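Side-chain contacts in N-acetylneuraminate epimerase (PDB 2UVK), which converts the alpha-anomer of N-acetylneuraminate to the beta-anomer, speeding the equilibrium between the two forms of this sialic acid: residues B[59-62]-B[67-70]; B[104-109]-B[169-174]; B[113-118]-B[220-225]. All blocks are in the same frame, centred on the assembly; numbering follows the deposited sequence. Where two conformers were deposited one is given.

Contact 1: residues B[59-62]-B[67-70]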
loop_
_atom_site.group_PDB
_atom_site.type_symbol
_atom_site.label_atom_id
_atom_site.label_comp_id
_atom_site.label_asym_id
_atom_site.label_seq_id
_atom_site.Cartn_x
_atom_site.Cartn_y
_atom_site.Cartn_z
ATOM N N ALA B 59 14.943 -4.775 8.676
ATOM C CA ALA B 59 15.024 -5.474 7.389
ATOM C C ALA B 59 14.819 -6.973 7.572
ATOM O O ALA B 59 14.852 -7.508 8.687
ATOM C CB ALA B 59 16.379 -5.224 6.762
ATOM N N THR B 60 14.599 -7.644 6.457
ATOM C CA THR B 60 14.575 -9.121 6.474
ATOM C C THR B 60 15.550 -9.623 5.417
ATOM O O THR B 60 16.031 -8.870 4.568
ATOM C CB THR B 60 13.179 -9.690 6.145
ATOM O OG1 THR B 60 12.789 -9.290 4.831
ATOM C CG2 THR B 60 12.141 -9.251 7.183
ATOM N N SER B 61 15.847 -10.916 5.461
ATOM C CA SER B 61 16.761 -11.504 4.487
ATOM C C SER B 61 16.445 -12.971 4.253
ATOM O O SER B 61 15.932 -13.636 5.148
ATOM C CB SER B 61 18.210 -11.337 4.955
ATOM O OG SER B 61 18.418 -11.920 6.236
ATOM N N ALA B 62 16.788 -13.440 3.050
ATOM C CA ALA B 62 16.525 -14.819 2.626
ATOM C C ALA B 62 17.668 -15.301 1.785
ATOM O O ALA B 62 18.171 -14.562 0.970
ATOM C CB ALA B 62 15.282 -14.869 1.822
ATOM N N ASN B 67 22.543 -17.129 -3.103
ATOM C CA ASN B 67 22.708 -15.711 -2.935
ATOM C C ASN B 67 21.839 -15.250 -1.792
ATOM O O ASN B 67 20.809 -15.862 -1.499
ATOM C CB ASN B 67 22.307 -14.972 -4.199
ATOM C CG ASN B 67 23.231 -15.261 -5.349
ATOM O OD1 ASN B 67 24.367 -14.799 -5.359
ATOM N ND2 ASN B 67 22.740 -16.005 -6.330
ATOM N N LEU B 68 22.298 -14.180 -1.163
ATOM C CA LEU B 68 21.618 -13.574 -0.009
ATOM C C LEU B 68 20.845 -12.343 -0.475
ATOM O O LEU B 68 21.418 -11.426 -1.068
ATOM C CB LEU B 68 22.652 -13.202 1.045
ATOM C CG LEU B 68 22.201 -12.336 2.224
ATOM C CD1 LEU B 68 21.234 -13.130 3.066
ATOM C CD2 LEU B 68 23.412 -11.879 3.026
ATOM N N TYR B 69 19.547 -12.333 -0.184
ATOM C CA TYR B 69 18.658 -11.198 -0.516
ATOM C C TYR B 69 18.251 -10.475 0.758
ATOM O O TYR B 69 17.910 -11.118 1.722
ATOM C CB TYR B 69 17.406 -11.691 -1.245
ATOM C CG TYR B 69 17.763 -12.317 -2.569
ATOM C CD1 TYR B 69 17.812 -11.572 -3.718
ATOM C CD2 TYR B 69 18.129 -13.657 -2.645
ATOM C CE1 TYR B 69 18.229 -12.132 -4.954
ATOM C CE2 TYR B 69 18.518 -14.229 -3.865
ATOM C CZ TYR B 69 18.555 -13.472 -5.015
ATOM O OH TYR B 69 18.951 -14.046 -6.235
ATOM N N VAL B 70 18.291 -9.143 0.725
ATOM C CA VAL B 70 17.868 -8.291 1.854
ATOM C C VAL B 70 16.715 -7.406 1.372
ATOM O O VAL B 70 16.794 -6.806 0.303
ATOM C CB VAL B 70 19.027 -7.424 2.402
ATOM C CG1 VAL B 70 18.529 -6.468 3.484
ATOM C CG2 VAL B 70 20.142 -8.324 2.953
#
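Ala62 and Tyr69 form a hydrogen-bonded pair between two antiparallel strands. The short axes of 60-62 and 67-70 approach to 4.7 Å, and their directions differ by 158°. Ala62 N donates to Tyr69 O and Tyr69 N to Ala62 O, both at 2.9 Å. One residue along, Ser61 and Val70 form a non-hydrogen-bonded pair. Here CA-H groups meet carbonyl oxygens: Val70 CA lies 3.3 Å from Thr60 O, and Ser61 CA also approaches Tyr69 O. The two strands are a beta hairpin, the first two strands of a four-stranded propeller blade. The boundary between the Kelch 1 and Kelch 2 repeats falls at its turn. Ser61, Leu68 and Val70 share one face of the sheet. Ser61 CB touches Leu68 CD1 at 4.0 Å and Val70 CG2 at 4.1 Å, one partner from each branched side chain. The chi1 of Val70, 175°, sets CG1 anti to the backbone N. This turns CG1 to Ala59 CB, at 4.1 Å, and leaves CG2 to meet Ser61. Trp33 of the preceding blade packs on Leu68 and Val70. In the conformer described, Ser61 OG is hydrogen-bonded to Thr14 OG1. On the face of Ala62 and Tyr69, the phenol ring leads away from the neighbouring strand. Ala62 O lies at its edge, in plane, 3.7 Å from Tyr69 CD2.

Contact 2: residues B[104-109]-B[169-174]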
loop_
_atom_site.group_PDB
_atom_site.type_symbol
_atom_site.label_atom_id
_atom_site.label_comp_id
_atom_site.label_asym_id
_atom_site.label_seq_id
_atom_site.Cartn_x
_atom_site.Cartn_y
_atom_site.Cartn_z
ATOM N N HIS B 104 10.709 -3.348 -7.477
ATOM C CA HIS B 104 9.863 -2.438 -6.683
ATOM C C HIS B 104 8.746 -3.189 -5.978
ATOM O O HIS B 104 7.739 -3.533 -6.603
ATOM C CB HIS B 104 9.285 -1.384 -7.619
ATOM C CG HIS B 104 10.340 -0.489 -8.187
ATOM N ND1 HIS B 104 10.858 -0.623 -9.460
ATOM C CD2 HIS B 104 11.014 0.530 -7.605
ATOM C CE1 HIS B 104 11.788 0.299 -9.637
ATOM N NE2 HIS B 104 11.926 0.986 -8.522
ATOM N N ALA B 105 8.917 -3.443 -4.686
ATOM C CA ALA B 105 7.863 -4.094 -3.923
ATOM C C ALA B 105 6.650 -3.166 -3.836
ATOM O O ALA B 105 6.797 -1.955 -3.652
ATOM C CB ALA B 105 8.376 -4.450 -2.542
ATOM N N PRO B 106 5.447 -3.726 -3.978
ATOM C CA PRO B 106 4.248 -2.906 -3.946
ATOM C C PRO B 106 3.946 -2.238 -2.618
ATOM O O PRO B 106 3.144 -1.285 -2.584
ATOM C CB PRO B 106 3.140 -3.888 -4.340
ATOM C CG PRO B 106 3.683 -5.194 -3.993
ATOM C CD PRO B 106 5.118 -5.125 -4.330
HETATM N N MSE B 107 4.559 -2.728 -1.549
HETATM C CA MSE B 107 4.415 -2.131 -0.219
HETATM C C MSE B 107 5.790 -1.909 0.402
HETATM O O MSE B 107 6.709 -2.706 0.199
HETATM C CB MSE B 107 3.562 -3.034 0.686
HETATM C CG MSE B 107 2.027 -2.814 0.585
HETATM SE SE MSE B 107 1.166 -3.580 -0.992
HETATM C CE MSE B 107 1.325 -5.489 -0.569
ATOM N N GLY B 108 5.947 -0.819 1.154
ATOM C CA GLY B 108 7.116 -0.680 1.964
ATOM C C GLY B 108 7.213 -1.889 2.878
ATOM O O GLY B 108 6.207 -2.556 3.157
HETATM N N MSE B 109 8.415 -2.183 3.353
HETATM C CA MSE B 109 8.687 -3.372 4.151
HETATM C C MSE B 109 9.489 -3.018 5.393
HETATM O O MSE B 109 10.709 -2.878 5.340
HETATM C CB MSE B 109 9.443 -4.371 3.279
HETATM C CG MSE B 109 8.599 -4.880 2.142
HETATM SE SE MSE B 109 9.566 -6.182 1.016
HETATM C CE MSE B 109 10.787 -4.932 0.137
ATOM N N PHE B 169 -1.377 -8.444 2.928
ATOM C CA PHE B 169 -1.128 -9.157 1.680
ATOM C C PHE B 169 0.089 -10.044 1.806
ATOM O O PHE B 169 1.000 -9.770 2.576
ATOM C CB PHE B 169 -0.948 -8.203 0.516
ATOM C CG PHE B 169 -2.182 -7.445 0.172
ATOM C CD1 PHE B 169 -3.166 -8.031 -0.604
ATOM C CD2 PHE B 169 -2.375 -6.150 0.621
ATOM C CE1 PHE B 169 -4.296 -7.343 -0.947
ATOM C CE2 PHE B 169 -3.505 -5.459 0.285
ATOM C CZ PHE B 169 -4.481 -6.069 -0.493
ATOM N N LEU B 170 0.084 -11.119 1.019
ATOM C CA LEU B 170 1.232 -12.004 0.885
ATOM C C LEU B 170 1.830 -11.764 -0.498
ATOM O O LEU B 170 1.136 -11.870 -1.513
ATOM C CB LEU B 170 0.799 -13.470 1.020
ATOM C CG LEU B 170 1.910 -14.527 1.027
ATOM C CD1 LEU B 170 2.773 -14.423 2.232
ATOM C CD2 LEU B 170 1.283 -15.932 0.945
ATOM N N LEU B 171 3.118 -11.421 -0.524
ATOM C CA LEU B 171 3.834 -11.071 -1.743
ATOM C C LEU B 171 4.883 -12.143 -1.999
ATOM O O LEU B 171 5.434 -12.701 -1.052
ATOM C CB LEU B 171 4.545 -9.717 -1.554
ATOM C CG LEU B 171 3.728 -8.541 -0.969
ATOM C CD1 LEU B 171 4.673 -7.318 -0.793
ATOM C CD2 LEU B 171 2.529 -8.215 -1.803
ATOM N N SER B 172 5.169 -12.431 -3.262
ATOM C CA SER B 172 6.289 -13.321 -3.566
ATOM C C SER B 172 7.259 -12.653 -4.537
ATOM O O SER B 172 6.856 -12.057 -5.541
ATOM C CB SER B 172 5.810 -14.687 -4.098
ATOM O OG SER B 172 5.147 -14.578 -5.344
ATOM N N PHE B 173 8.533 -12.742 -4.182
ATOM C CA PHE B 173 9.640 -12.236 -4.984
ATOM C C PHE B 173 10.344 -13.442 -5.610
ATOM O O PHE B 173 10.762 -14.350 -4.893
ATOM C CB PHE B 173 10.610 -11.466 -4.085
ATOM C CG PHE B 173 11.946 -11.177 -4.717
ATOM C CD1 PHE B 173 12.129 -10.088 -5.536
ATOM C CD2 PHE B 173 13.045 -12.006 -4.460
ATOM C CE1 PHE B 173 13.378 -9.809 -6.110
ATOM C CE2 PHE B 173 14.268 -11.712 -5.027
ATOM C CZ PHE B 173 14.423 -10.629 -5.850
ATOM N N ASP B 174 10.491 -13.414 -6.934
ATOM C CA ASP B 174 11.161 -14.507 -7.670
ATOM C C ASP B 174 12.564 -14.046 -8.035
ATOM O O ASP B 174 12.714 -13.136 -8.839
ATOM C CB ASP B 174 10.358 -14.862 -8.921
ATOM C CG ASP B 174 10.945 -16.068 -9.680
ATOM O OD1 ASP B 174 12.065 -16.476 -9.346
ATOM O OD2 ASP B 174 10.269 -16.590 -10.588
#
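Pro106 and Met107, a selenomethionine, meet Leu171 and Phe169 through apolar contacts, with no hydrogen bond between the two segments. The Pro106 ring and the end of Leu171 reach toward each other. The ring carbon Pro106 CG lies 3.9 Å from Leu171 CD2 and 4.0 Å from Leu171 CD1, so it sits against both methyls. Met107 was deposited in two conformers. In the one described, it crosses Phe169 at about a right angle. Its chain bends at both chi2 (77°) and chi3 (70°), which folds the terminal methyl down toward the strand. There Met107 CE touches Phe169 CB at 3.7 Å and comes obliquely to the ring, near CD2. The same methyl is modelled too close to Leu171 CD2 for normal packing, so that approach is doubtful.

Polar contacts of the loop go to other partners. Asn128 of the second subunit donates ND2 to Pro106 O, and Asn130 of the second subunit does the same to Ala105 O. Phe165 of the second subunit packs on Pro106, Met107 and Leu171. The contact thus lies at the homodimer interface. The loop between strands 97-100 and 112-117 is an interblade connection, packed here on the third strand of the following blade of a kelch beta-propeller.

Contact 3: residues B[113-118]-B[220-225]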
loop_
_atom_site.group_PDB
_atom_site.type_symbol
_atom_site.label_atom_id
_atom_site.label_comp_id
_atom_site.label_asym_id
_atom_site.label_seq_id
_atom_site.Cartn_x
_atom_site.Cartn_y
_atom_site.Cartn_z
ATOM N N VAL B 113 7.706 -9.926 7.719
ATOM C CA VAL B 113 8.464 -11.164 7.811
ATOM C C VAL B 113 8.852 -11.599 6.400
ATOM O O VAL B 113 8.303 -11.112 5.411
ATOM C CB VAL B 113 7.656 -12.288 8.510
ATOM C CG1 VAL B 113 7.384 -11.919 9.970
ATOM C CG2 VAL B 113 6.405 -12.633 7.718
ATOM N N THR B 114 9.806 -12.518 6.310
ATOM C CA THR B 114 10.126 -13.145 5.029
ATOM C C THR B 114 10.492 -14.601 5.251
ATOM O O THR B 114 11.181 -14.951 6.219
ATOM C CB THR B 114 11.278 -12.376 4.333
ATOM O OG1 THR B 114 10.863 -11.025 4.128
ATOM C CG2 THR B 114 11.646 -12.969 2.990
ATOM N N PHE B 115 9.948 -15.453 4.379
ATOM C CA PHE B 115 10.298 -16.876 4.365
ATOM C C PHE B 115 10.482 -17.358 2.935
ATOM O O PHE B 115 10.008 -16.741 1.988
ATOM C CB PHE B 115 9.244 -17.721 5.106
ATOM C CG PHE B 115 7.853 -17.668 4.513
ATOM C CD1 PHE B 115 7.390 -18.689 3.708
ATOM C CD2 PHE B 115 6.981 -16.624 4.806
ATOM C CE1 PHE B 115 6.094 -18.667 3.191
ATOM C CE2 PHE B 115 5.696 -16.602 4.283
ATOM C CZ PHE B 115 5.261 -17.626 3.464
ATOM N N VAL B 116 11.188 -18.486 2.793
ATOM C CA VAL B 116 11.462 -19.052 1.468
ATOM C C VAL B 116 10.541 -20.266 1.270
ATOM O O VAL B 116 10.469 -21.152 2.133
ATOM C CB VAL B 116 12.962 -19.461 1.316
ATOM C CG1 VAL B 116 13.238 -20.094 -0.064
ATOM C CG2 VAL B 116 13.889 -18.237 1.515
ATOM N N HIS B 117 9.822 -20.258 0.156
ATOM C CA HIS B 117 8.985 -21.407 -0.225
ATOM C C HIS B 117 9.107 -21.651 -1.726
ATOM O O HIS B 117 8.966 -20.749 -2.551
ATOM C CB HIS B 117 7.556 -21.146 0.212
ATOM C CG HIS B 117 6.585 -22.198 -0.207
ATOM N ND1 HIS B 117 6.479 -23.410 0.436
ATOM C CD2 HIS B 117 5.660 -22.206 -1.191
ATOM C CE1 HIS B 117 5.539 -24.130 -0.151
ATOM N NE2 HIS B 117 5.025 -23.423 -1.140
ATOM N N ASN B 118 9.460 -22.891 -2.086
ATOM C CA ASN B 118 9.628 -23.238 -3.491
ATOM C C ASN B 118 10.423 -22.213 -4.306
ATOM O O ASN B 118 9.999 -21.793 -5.391
ATOM C CB ASN B 118 8.259 -23.495 -4.144
ATOM C CG ASN B 118 7.507 -24.687 -3.523
ATOM O OD1 ASN B 118 6.289 -24.805 -3.671
ATOM N ND2 ASN B 118 8.224 -25.543 -2.813
ATOM N N PHE B 220 -1.006 -17.479 13.286
ATOM C CA PHE B 220 -1.601 -17.860 12.020
ATOM C C PHE B 220 -0.773 -18.919 11.325
ATOM O O PHE B 220 0.444 -18.875 11.339
ATOM C CB PHE B 220 -1.736 -16.651 11.111
ATOM C CG PHE B 220 -2.499 -15.518 11.724
ATOM C CD1 PHE B 220 -3.879 -15.559 11.793
ATOM C CD2 PHE B 220 -1.838 -14.392 12.216
ATOM C CE1 PHE B 220 -4.576 -14.541 12.347
ATOM C CE2 PHE B 220 -2.544 -13.341 12.764
ATOM C CZ PHE B 220 -3.920 -13.411 12.827
ATOM N N GLU B 221 -1.458 -19.866 10.684
ATOM C CA GLU B 221 -0.828 -20.877 9.899
ATOM C C GLU B 221 -1.221 -20.688 8.446
ATOM O O GLU B 221 -2.415 -20.598 8.095
ATOM C CB GLU B 221 -1.314 -22.245 10.391
ATOM C CG GLU B 221 -0.670 -23.410 9.742
ATOM C CD GLU B 221 -1.265 -24.664 10.296
ATOM O OE1 GLU B 221 -2.375 -25.016 9.814
ATOM O OE2 GLU B 221 -0.664 -25.202 11.263
ATOM N N LEU B 222 -0.220 -20.662 7.595
ATOM C CA LEU B 222 -0.399 -20.680 6.161
ATOM C C LEU B 222 -0.131 -22.102 5.713
ATOM O O LEU B 222 0.947 -22.611 5.931
ATOM C CB LEU B 222 0.572 -19.720 5.448
ATOM C CG LEU B 222 0.290 -18.213 5.591
ATOM C CD1 LEU B 222 0.267 -17.707 7.042
ATOM C CD2 LEU B 222 1.322 -17.410 4.771
ATOM N N ASP B 223 -1.135 -22.708 5.088
ATOM C CA ASP B 223 -1.085 -24.094 4.641
ATOM C C ASP B 223 -1.029 -24.133 3.109
ATOM O O ASP B 223 -2.014 -23.849 2.427
ATOM C CB ASP B 223 -2.312 -24.782 5.199
ATOM C CG ASP B 223 -2.381 -26.259 4.829
ATOM O OD1 ASP B 223 -1.618 -26.706 3.952
ATOM O OD2 ASP B 223 -3.223 -26.966 5.428
ATOM N N PHE B 224 0.144 -24.458 2.583
ATOM C CA PHE B 224 0.382 -24.545 1.150
ATOM C C PHE B 224 0.249 -25.987 0.621
ATOM O O PHE B 224 0.688 -26.240 -0.492
ATOM C CB PHE B 224 1.814 -24.093 0.814
ATOM C CG PHE B 224 2.088 -22.602 1.024
ATOM C CD1 PHE B 224 2.000 -21.729 -0.039
ATOM C CD2 PHE B 224 2.505 -22.116 2.254
ATOM C CE1 PHE B 224 2.278 -20.378 0.129
ATOM C CE2 PHE B 224 2.805 -20.747 2.415
ATOM C CZ PHE B 224 2.675 -19.910 1.355
ATOM N N THR B 225 -0.331 -26.901 1.398
ATOM C CA THR B 225 -0.353 -28.336 1.025
ATOM C C THR B 225 -1.293 -28.644 -0.131
ATOM O O THR B 225 -1.109 -29.642 -0.840
ATOM C CB THR B 225 -0.735 -29.237 2.215
ATOM O OG1 THR B 225 -2.023 -28.863 2.725
ATOM C CG2 THR B 225 0.293 -29.155 3.331
#
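Segments 113-118 and 220-225 are not paired by backbone; their nearest CA atoms, those of His117 and Phe224, are 9.3 Å apart, and side chains fill the distance. His117 and Phe224 carry most of the contact. Their rings form a face-to-face stack, with centroids 4.2 Å apart and planes inclined at 30°. The side chains slide past each other in opposite directions, and the overlap is offset: His117 NE2 lies 3.6 Å from Phe224 CD1, while Phe224 CG sits toward the rim of the imidazole. Asn118 CG lies over the opposite face of that imidazole, also toward its rim. This is packing between neighbouring blades of the six-bladed beta-propeller, from the first strand of one blade to the third strand of the next and the turn just after it. Phe115 comes from the opposite direction to Phe224, and the rings meet obliquely, Phe115 CE1 to Phe224 CE2 at 4.0 Å. With CG between the backbone N and the carbonyl carbon (chi1 61°), the Phe115 ring is turned toward Phe224 and Leu222. Its far atom CZ meets a methyl, Leu222 CD2, at 4.2 Å. Beside Phe224 the chain turns: Asp223 OD1 accepts from Thr225 N at 2.9 Å, making an Asx turn.

Overall arrangement
Contacts 1 and 3 are buried within one subunit, whereas contact 2 is partly buried and meets the second subunit. Contact 1 works inside a blade and uses backbone hydrogen bonds. Contact 2 packs an interblade loop on the following blade, and contact 3 joins two neighbouring blades. Both use side chains alone, mostly non-aromatic in contact 2 and largely aromatic in contact 3. The blade that runs from strand 112-117 to strand 179-185 supplies a segment to each of these two. Leu170, on the same strand as Leu171, touches Phe115, Leu222 and Phe224. Contact 1 reaches that blade too: Thr60 OG1 probably bonds to Thr114 OG1 (2.7 Å), Ala62 packs on Val116, and Tyr69 on Phe173.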